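Local coordinates for protein AMP-dependent synthetase and ligase (Xenorhabdus doucetiae, PDB 6QSR) that forms, together with a FabA/FabZ-like partner, the dehydratase heterocomplex ApeI:P, which takes part in type II polyketide synthase assembly of aryl polyene pigments, at residues A43-D46 with W47-Y51; E9-A12 with Q13-M17; G31-V35 with Q36-P40. All blocks are in the same frame, centred on the assembly; numbering follows the deposited sequence.

Contact 1: residues A43-D46 with W47-Y51; sequences AQID and WVMHY
Ala43 to Tyr51 run as unbroken alpha helix, where i to i+4 bonds join Ala43 O to Trp47 N (3.1 Å), Ile45 O to Met49 N (3.0 Å) and Asp46 O to His50 N; the one from Val48 N to Gln44 O is weak. On one flank, Trp47 lies against the preceding turn. Its CG is anti to its own carbonyl carbon (chi1 -54°), which brings the indole back along the helix against Ala43, so that Ala43 O sits over one face of the ring, toward the rim, 3.3 Å from Trp47 CG. The benzo end adds a loose apolar touch, Ala43 CB to Trp47 CZ2 at 4.4 Å. Asp46 and Trp47 cross at about a right angle, with carboxylate and indole planes 62° apart. A water in the plane of the indole, at its edge, links them: it donates to Asp46 OD2 at 2.6 Å and weakly accepts from Trp47 NE1 at 2.9 Å. Trp47 NE1 also hydrogen-bonds to Met1 O, while Asp46 OD2 forms a salt bridge with Lys2 and OD1 accepts a hydrogen bond from NE1 of Trp77 of the FabA/FabZ-like chain. Met49 CG lies 3.4 Å from Ile45 O and touches Ile45 CG2 as well. The buried carboxylate is thus gripped by a lysine, a water and an indole of the other subunit, tying its helix to the N-terminus and the heterodimer interface.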
loop_
_atom_site.group_PDB
_atom_site.type_symbol
_atom_site.label_atom_id
_atom_site.label_comp_id
_atom_site.label_asym_id
_atom_site.label_seq_id
_atom_site.Cartn_x
_atom_site.Cartn_y
_atom_site.Cartn_z
ATOM N N ALA A 43 -4.750 -1.578 -0.529
ATOM C CA ALA A 43 -6.146 -1.872 -0.861
ATOM C C ALA A 43 -7.074 -1.520 0.293
ATOM O O ALA A 43 -8.178 -1.011 0.076
ATOM C CB ALA A 43 -6.314 -3.331 -1.254
ATOM N N GLN A 44 -6.598 -1.770 1.513
ATOM C CA GLN A 44 -7.324 -1.425 2.737
ATOM C C GLN A 44 -7.482 0.095 2.876
ATOM O O GLN A 44 -8.542 0.578 3.286
ATOM C CB GLN A 44 -6.621 -2.019 3.966
ATOM C CG GLN A 44 -6.573 -3.551 3.972
ATOM C CD GLN A 44 -5.728 -4.106 5.107
ATOM O OE1 GLN A 44 -5.943 -3.777 6.271
ATOM N NE2 GLN A 44 -4.758 -4.957 4.772
ATOM N N ILE A 45 -6.452 0.834 2.488
ATOM C CA ILE A 45 -6.513 2.307 2.462
ATOM C C ILE A 45 -7.454 2.774 1.339
ATOM O O ILE A 45 -8.265 3.697 1.544
ATOM C CB ILE A 45 -5.109 2.927 2.340
ATOM C CG1 ILE A 45 -4.292 2.601 3.597
ATOM C CG2 ILE A 45 -5.182 4.444 2.178
ATOM C CD1 ILE A 45 -2.805 2.624 3.382
ATOM N N ASP A 46 -7.360 2.112 0.182
ATOM C CA ASP A 46 -8.176 2.435 -0.993
ATOM C C ASP A 46 -9.680 2.417 -0.665
ATOM O O ASP A 46 -10.388 3.357 -0.994
ATOM C CB ASP A 46 -7.833 1.496 -2.163
ATOM C CG ASP A 46 -8.383 1.981 -3.497
ATOM O OD1 ASP A 46 -7.905 3.010 -4.013
ATOM O OD2 ASP A 46 -9.280 1.321 -4.049
ATOM N N TRP A 47 -10.147 1.377 0.032
ATOM C CA TRP A 47 -11.566 1.249 0.376
ATOM C C TRP A 47 -12.005 2.246 1.454
ATOM O O TRP A 47 -13.089 2.811 1.368
ATOM C CB TRP A 47 -11.901 -0.186 0.810
ATOM C CG TRP A 47 -11.503 -1.223 -0.195
ATOM C CD1 TRP A 47 -11.370 -1.061 -1.549
ATOM C CD2 TRP A 47 -11.198 -2.595 0.075
ATOM N NE1 TRP A 47 -10.976 -2.245 -2.133
ATOM C CE2 TRP A 47 -10.872 -3.205 -1.160
ATOM C CE3 TRP A 47 -11.159 -3.369 1.243
ATOM C CZ2 TRP A 47 -10.515 -4.560 -1.260
ATOM C CZ3 TRP A 47 -10.795 -4.720 1.142
ATOM C CH2 TRP A 47 -10.476 -5.292 -0.100
ATOM N N VAL A 48 -11.158 2.476 2.448
ATOM C CA VAL A 48 -11.388 3.551 3.418
ATOM C C VAL A 48 -11.660 4.869 2.691
ATOM O O VAL A 48 -12.648 5.549 2.974
ATOM C CB VAL A 48 -10.231 3.675 4.436
ATOM C CG1 VAL A 48 -10.312 4.982 5.219
ATOM C CG2 VAL A 48 -10.267 2.500 5.402
ATOM N N MET A 49 -10.823 5.199 1.720
ATOM C CA MET A 49 -11.024 6.422 0.934
ATOM C C MET A 49 -12.309 6.417 0.091
ATOM O O MET A 49 -12.931 7.465 -0.058
ATOM C CB MET A 49 -9.807 6.698 0.058
ATOM C CG MET A 49 -8.541 6.978 0.857
ATOM S SD MET A 49 -8.598 8.457 1.889
ATOM C CE MET A 49 -9.299 9.641 0.736
ATOM N N HIS A 50 -12.702 5.257 -0.446
ATOM C CA HIS A 50 -13.944 5.138 -1.231
ATOM C C HIS A 50 -15.183 5.411 -0.382
ATOM O O HIS A 50 -16.047 6.187 -0.776
ATOM C CB HIS A 50 -14.077 3.753 -1.883
ATOM C CG HIS A 50 -15.433 3.493 -2.470
ATOM N ND1 HIS A 50 -15.883 4.121 -3.612
ATOM C CD2 HIS A 50 -16.450 2.700 -2.053
ATOM C CE1 HIS A 50 -17.112 3.712 -3.883
ATOM N NE2 HIS A 50 -17.478 2.849 -2.953
ATOM N N TYR A 51 -15.269 4.751 0.769
ATOM C CA TYR A 51 -16.393 4.954 1.677
ATOM C C TYR A 51 -16.368 6.341 2.321
ATOM O O TYR A 51 -17.427 6.955 2.522
ATOM C CB TYR A 51 -16.453 3.840 2.727
ATOM C CG TYR A 51 -16.889 2.518 2.136
ATOM C CD1 TYR A 51 -18.201 2.336 1.695
ATOM C CD2 TYR A 51 -15.998 1.450 2.010
ATOM C CE1 TYR A 51 -18.615 1.129 1.144
ATOM C CE2 TYR A 51 -16.401 0.239 1.462
ATOM C CZ TYR A 51 -17.709 0.084 1.029
ATOM O OH TYR A 51 -18.118 -1.111 0.490
HETATM O O HOH W 1 -10.402 -0.931 -4.619
#

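Contact 2: residues E9-A12 with Q13-M17; sequences EQPA and QHEAM
Gln10 lays its side chain along the backbone of Gln13 to Glu15. CB stands 3.8 Å from Glu15 O, and CG comes closer to the same oxygen, at 3.2 Å. With CG placed anti to the backbone N (chi1 -174°) and the chain extended beyond it, CD passes Glu15 O at 3.9 Å and the amide carries on to Gln13, where NE2 donates a weak hydrogen bond to Gln13 O at 3.3 Å. The backbone oxygen of Gln10 is tied to Gln13 as well: a water donates to it and accepts from Gln13 NE2. The Pro11 ring and the Glu15 side chain cross at about a right angle, Pro11 CG being 4.0 Å from Glu15 OE2, while Glu15 OE1 is held by Asn85. Ala12 CB rests 3.7 Å from His14 CE1. Two backbone bonds pair Glu9 with Met17, Glu9 N to Met17 O being 2.9 Å and nearly straight. Glu15 N closes the type I turn on Ala12 O (3.3 Å). Together these features make a beta hairpin whose loop joins the antiparallel strands 4-9 and 15-21, at the outer edge of this chain's hotdog sheet.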
loop_
_atom_site.group_PDB
_atom_site.type_symbol
_atom_site.label_atom_id
_atom_site.label_comp_id
_atom_site.label_asym_id
_atom_site.label_seq_id
_atom_site.Cartn_x
_atom_site.Cartn_y
_atom_site.Cartn_z
ATOM N N GLU A 9 -23.938 0.119 7.663
ATOM C CA GLU A 9 -24.682 0.893 8.642
ATOM C C GLU A 9 -24.007 2.238 8.788
ATOM O O GLU A 9 -22.811 2.379 8.517
ATOM C CB GLU A 9 -24.670 0.221 10.011
ATOM C CG GLU A 9 -25.503 -1.038 10.127
ATOM C CD GLU A 9 -25.384 -1.665 11.506
ATOM O OE1 GLU A 9 -25.580 -0.946 12.513
ATOM O OE2 GLU A 9 -25.086 -2.877 11.587
ATOM N N GLN A 10 -24.782 3.202 9.263
ATOM C CA GLN A 10 -24.325 4.562 9.460
ATOM C C GLN A 10 -25.086 5.082 10.687
ATOM O O GLN A 10 -26.126 5.719 10.541
ATOM C CB GLN A 10 -24.588 5.364 8.178
ATOM C CG GLN A 10 -24.037 6.782 8.167
ATOM C CD GLN A 10 -23.683 7.308 6.778
ATOM O OE1 GLN A 10 -24.067 6.739 5.755
ATOM N NE2 GLN A 10 -22.943 8.412 6.745
ATOM N N PRO A 11 -24.600 4.753 11.908
ATOM C CA PRO A 11 -25.296 5.159 13.143
ATOM C C PRO A 11 -25.254 6.665 13.446
ATOM O O PRO A 11 -26.077 7.152 14.225
ATOM C CB PRO A 11 -24.559 4.372 14.235
ATOM C CG PRO A 11 -23.196 4.152 13.683
ATOM C CD PRO A 11 -23.398 3.948 12.210
ATOM N N ALA A 12 -24.287 7.370 12.861
ATOM C CA ALA A 12 -24.233 8.832 12.878
ATOM C C ALA A 12 -23.844 9.288 11.475
ATOM O O ALA A 12 -23.309 8.493 10.702
ATOM C CB ALA A 12 -23.213 9.306 13.901
ATOM N N GLN A 13 -24.079 10.554 11.136
ATOM C CA GLN A 13 -23.730 11.039 9.785
ATOM C C GLN A 13 -22.208 11.040 9.520
ATOM O O GLN A 13 -21.783 11.073 8.360
ATOM C CB GLN A 13 -24.333 12.424 9.508
ATOM C CG GLN A 13 -25.861 12.475 9.550
ATOM C CD GLN A 13 -26.534 11.694 8.428
ATOM O OE1 GLN A 13 -26.665 12.183 7.305
ATOM N NE2 GLN A 13 -26.982 10.482 8.735
ATOM N N HIS A 14 -21.406 10.972 10.589
ATOM C CA HIS A 14 -19.940 10.991 10.502
ATOM C C HIS A 14 -19.264 9.621 10.718
ATOM O O HIS A 14 -18.030 9.542 10.737
ATOM C CB HIS A 14 -19.377 12.043 11.480
ATOM C CG HIS A 14 -19.470 11.653 12.925
ATOM N ND1 HIS A 14 -20.585 11.908 13.696
ATOM C CD2 HIS A 14 -18.585 11.027 13.737
ATOM C CE1 HIS A 14 -20.382 11.454 14.921
ATOM N NE2 HIS A 14 -19.176 10.914 14.973
ATOM N N GLU A 15 -20.061 8.559 10.867
ATOM C CA GLU A 15 -19.549 7.211 11.115
ATOM C C GLU A 15 -20.118 6.210 10.117
ATOM O O GLU A 15 -21.268 6.343 9.673
ATOM C CB GLU A 15 -19.918 6.745 12.525
ATOM C CG GLU A 15 -19.180 7.458 13.646
ATOM C CD GLU A 15 -19.185 6.658 14.938
ATOM O OE1 GLU A 15 -18.089 6.375 15.472
ATOM O OE2 GLU A 15 -20.286 6.295 15.408
ATOM N N ALA A 16 -19.329 5.194 9.788
ATOM C CA ALA A 16 -19.832 4.066 8.998
ATOM C C ALA A 16 -19.221 2.754 9.448
ATOM O O ALA A 16 -18.063 2.701 9.860
ATOM C CB ALA A 16 -19.562 4.280 7.517
ATOM N N MET A 17 -20.031 1.703 9.353
ATOM C CA MET A 17 -19.627 0.341 9.629
ATOM C C MET A 17 -19.988 -0.440 8.379
ATOM O O MET A 17 -21.135 -0.386 7.934
ATOM C CB MET A 17 -20.385 -0.210 10.831
ATOM C CG MET A 17 -19.644 -0.065 12.149
ATOM S SD MET A 17 -20.580 -0.703 13.554
ATOM C CE MET A 17 -20.797 -2.424 13.090
HETATM O O HOH W 2 -26.817 8.628 10.666
#

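Contact 3: residues G31-V35 with Q36-P40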
loop_
_atom_site.group_PDB
_atom_site.type_symbol
_atom_site.label_atom_id
_atom_site.label_comp_id
_atom_site.label_asym_id
_atom_site.label_seq_id
_atom_site.Cartn_x
_atom_site.Cartn_y
_atom_site.Cartn_z
ATOM N N GLY A 31 -1.122 -12.081 -8.488
ATOM C CA GLY A 31 0.324 -11.875 -8.366
ATOM C C GLY A 31 0.781 -11.369 -7.004
ATOM O O GLY A 31 1.915 -10.914 -6.865
ATOM N N HIS A 32 -0.090 -11.457 -6.001
ATOM C CA HIS A 32 0.174 -10.917 -4.671
ATOM C C HIS A 32 -0.433 -11.872 -3.633
ATOM O O HIS A 32 -1.453 -11.551 -3.036
ATOM C CB HIS A 32 -0.427 -9.507 -4.569
ATOM C CG HIS A 32 0.030 -8.730 -3.373
ATOM N ND1 HIS A 32 -0.452 -8.963 -2.104
ATOM C CD2 HIS A 32 0.900 -7.699 -3.258
ATOM C CE1 HIS A 32 0.116 -8.126 -1.258
ATOM N NE2 HIS A 32 0.935 -7.342 -1.934
ATOM N N PHE A 33 0.156 -13.055 -3.413
ATOM C CA PHE A 33 1.372 -13.562 -4.053
ATOM C C PHE A 33 1.142 -14.988 -4.567
ATOM O O PHE A 33 0.178 -15.641 -4.156
ATOM C CB PHE A 33 2.515 -13.566 -3.034
ATOM C CG PHE A 33 2.837 -12.205 -2.493
ATOM C CD1 PHE A 33 3.674 -11.351 -3.194
ATOM C CD2 PHE A 33 2.290 -11.772 -1.290
ATOM C CE1 PHE A 33 3.964 -10.087 -2.701
ATOM C CE2 PHE A 33 2.573 -10.509 -0.794
ATOM C CZ PHE A 33 3.412 -9.664 -1.502
ATOM N N PRO A 34 2.023 -15.482 -5.463
ATOM C CA PRO A 34 1.886 -16.880 -5.924
ATOM C C PRO A 34 1.768 -17.928 -4.797
ATOM O O PRO A 34 0.868 -18.771 -4.850
ATOM C CB PRO A 34 3.149 -17.099 -6.758
ATOM C CG PRO A 34 3.501 -15.750 -7.271
ATOM C CD PRO A 34 3.032 -14.744 -6.249
ATOM N N VAL A 35 2.634 -17.858 -3.782
ATOM C CA VAL A 35 2.595 -18.822 -2.652
ATOM C C VAL A 35 1.473 -18.583 -1.621
ATOM O O VAL A 35 1.138 -19.488 -0.855
ATOM C CB VAL A 35 3.948 -18.923 -1.888
ATOM C CG1 VAL A 35 5.096 -19.251 -2.834
ATOM C CG2 VAL A 35 4.238 -17.669 -1.071
ATOM N N GLN A 36 0.930 -17.367 -1.570
ATOM C CA GLN A 36 -0.170 -17.028 -0.659
ATOM C C GLN A 36 -0.860 -15.764 -1.152
ATOM O O GLN A 36 -0.193 -14.720 -1.238
ATOM C CB GLN A 36 0.358 -16.747 0.753
ATOM C CG GLN A 36 -0.678 -16.159 1.720
ATOM C CD GLN A 36 -1.744 -17.151 2.140
ATOM O OE1 GLN A 36 -1.432 -18.277 2.517
ATOM N NE2 GLN A 36 -3.005 -16.729 2.101
ATOM N N PRO A 37 -2.169 -15.829 -1.473
ATOM C CA PRO A 37 -2.858 -14.546 -1.698
ATOM C C PRO A 37 -2.989 -13.748 -0.396
ATOM O O PRO A 37 -3.483 -14.264 0.600
ATOM C CB PRO A 37 -4.227 -14.954 -2.263
ATOM C CG PRO A 37 -4.393 -16.394 -1.916
ATOM C CD PRO A 37 -3.011 -16.977 -1.859
ATOM N N LEU A 38 -2.499 -12.510 -0.407
ATOM C CA LEU A 38 -2.620 -11.607 0.735
ATOM C C LEU A 38 -3.160 -10.286 0.243
ATOM O O LEU A 38 -2.745 -9.812 -0.815
ATOM C CB LEU A 38 -1.258 -11.352 1.379
ATOM C CG LEU A 38 -0.601 -12.509 2.121
ATOM C CD1 LEU A 38 0.816 -12.116 2.511
ATOM C CD2 LEU A 38 -1.420 -12.896 3.346
ATOM N N LEU A 39 -4.055 -9.681 1.017
ATOM C CA LEU A 39 -4.622 -8.388 0.651
ATOM C C LEU A 39 -3.573 -7.299 0.918
ATOM O O LEU A 39 -3.122 -7.162 2.061
ATOM C CB LEU A 39 -5.894 -8.125 1.462
ATOM C CG LEU A 39 -6.730 -6.903 1.067
ATOM C CD1 LEU A 39 -7.373 -7.094 -0.296
ATOM C CD2 LEU A 39 -7.789 -6.619 2.117
ATOM N N PRO A 40 -3.158 -6.540 -0.131
ATOM C CA PRO A 40 -2.210 -5.448 0.096
ATOM C C PRO A 40 -2.728 -4.388 1.074
ATOM O O PRO A 40 -3.940 -4.112 1.107
ATOM C CB PRO A 40 -2.038 -4.821 -1.299
ATOM C CG PRO A 40 -2.453 -5.876 -2.263
ATOM C CD PRO A 40 -3.521 -6.650 -1.559
#
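The His32 imidazole is sandwiched between Pro40 and its neighbour Phe33. Pro40 CG sits over the centre of one face, a CH-pi contact 3.6 Å from the ring centroid, and Phe33 CZ lies over the opposite face, offset toward the rim. At the edge, ND1 donates to Leu38 O at 2.8 Å, the oxygen lying 20° out of the ring plane; with CG anti to the backbone N (chi1 -167°), the ring swings across to reach it. The Phe33 ring has Gln36 O and Leu38 CD1 at its edge, the latter 4.1 Å from Phe33 CE2. Backbone bonds hold the loop: Leu38 N to His32 O at 3.0 Å and Phe33 N to Gln36 O at 2.8 Å, with a weak return bond from Gln36 N to Phe33 O. Gln36 NE2 bonds to both Pro37 O and Gln75. His34 of the FabA/FabZ-like chain meets both rings, edge-to-face with Phe33. A cis peptide joins His32 to Phe33, within a Gly-His-Phe-Pro sequence that leads to Pro40, the N-cap of helix 41-56. Such a loop is the signature of FabA/FabZ-type hotdog dehydratases, where it carries the active-site histidine, consistent with a corresponding site here at the subunit interface.

How the contacts relate
Along the chain the order is contact 2, contact 3, contact 1. Contact 2 turns between the first two strands of the sheet, contact 3 lies in the long loop after strand 15-21, and contact 1 is in helix 41-56, which that loop leads straight into. Contacts 1 and 3 have centres about 19 Å apart yet touch: Leu39 CD1 packs on Trp47 CH2 at 3.6 Å, and its other methyl on Gln44. Contact 2 does not touch contact 1 (nearest atoms about 6 Å), but its Ala16 reaches the same helix at Leu55 and Leu56. The loop and one side of the helix, through Ile45, Asp46 and Met49, meet the FabA/FabZ-like chain, whereas no other chain touches the hairpin.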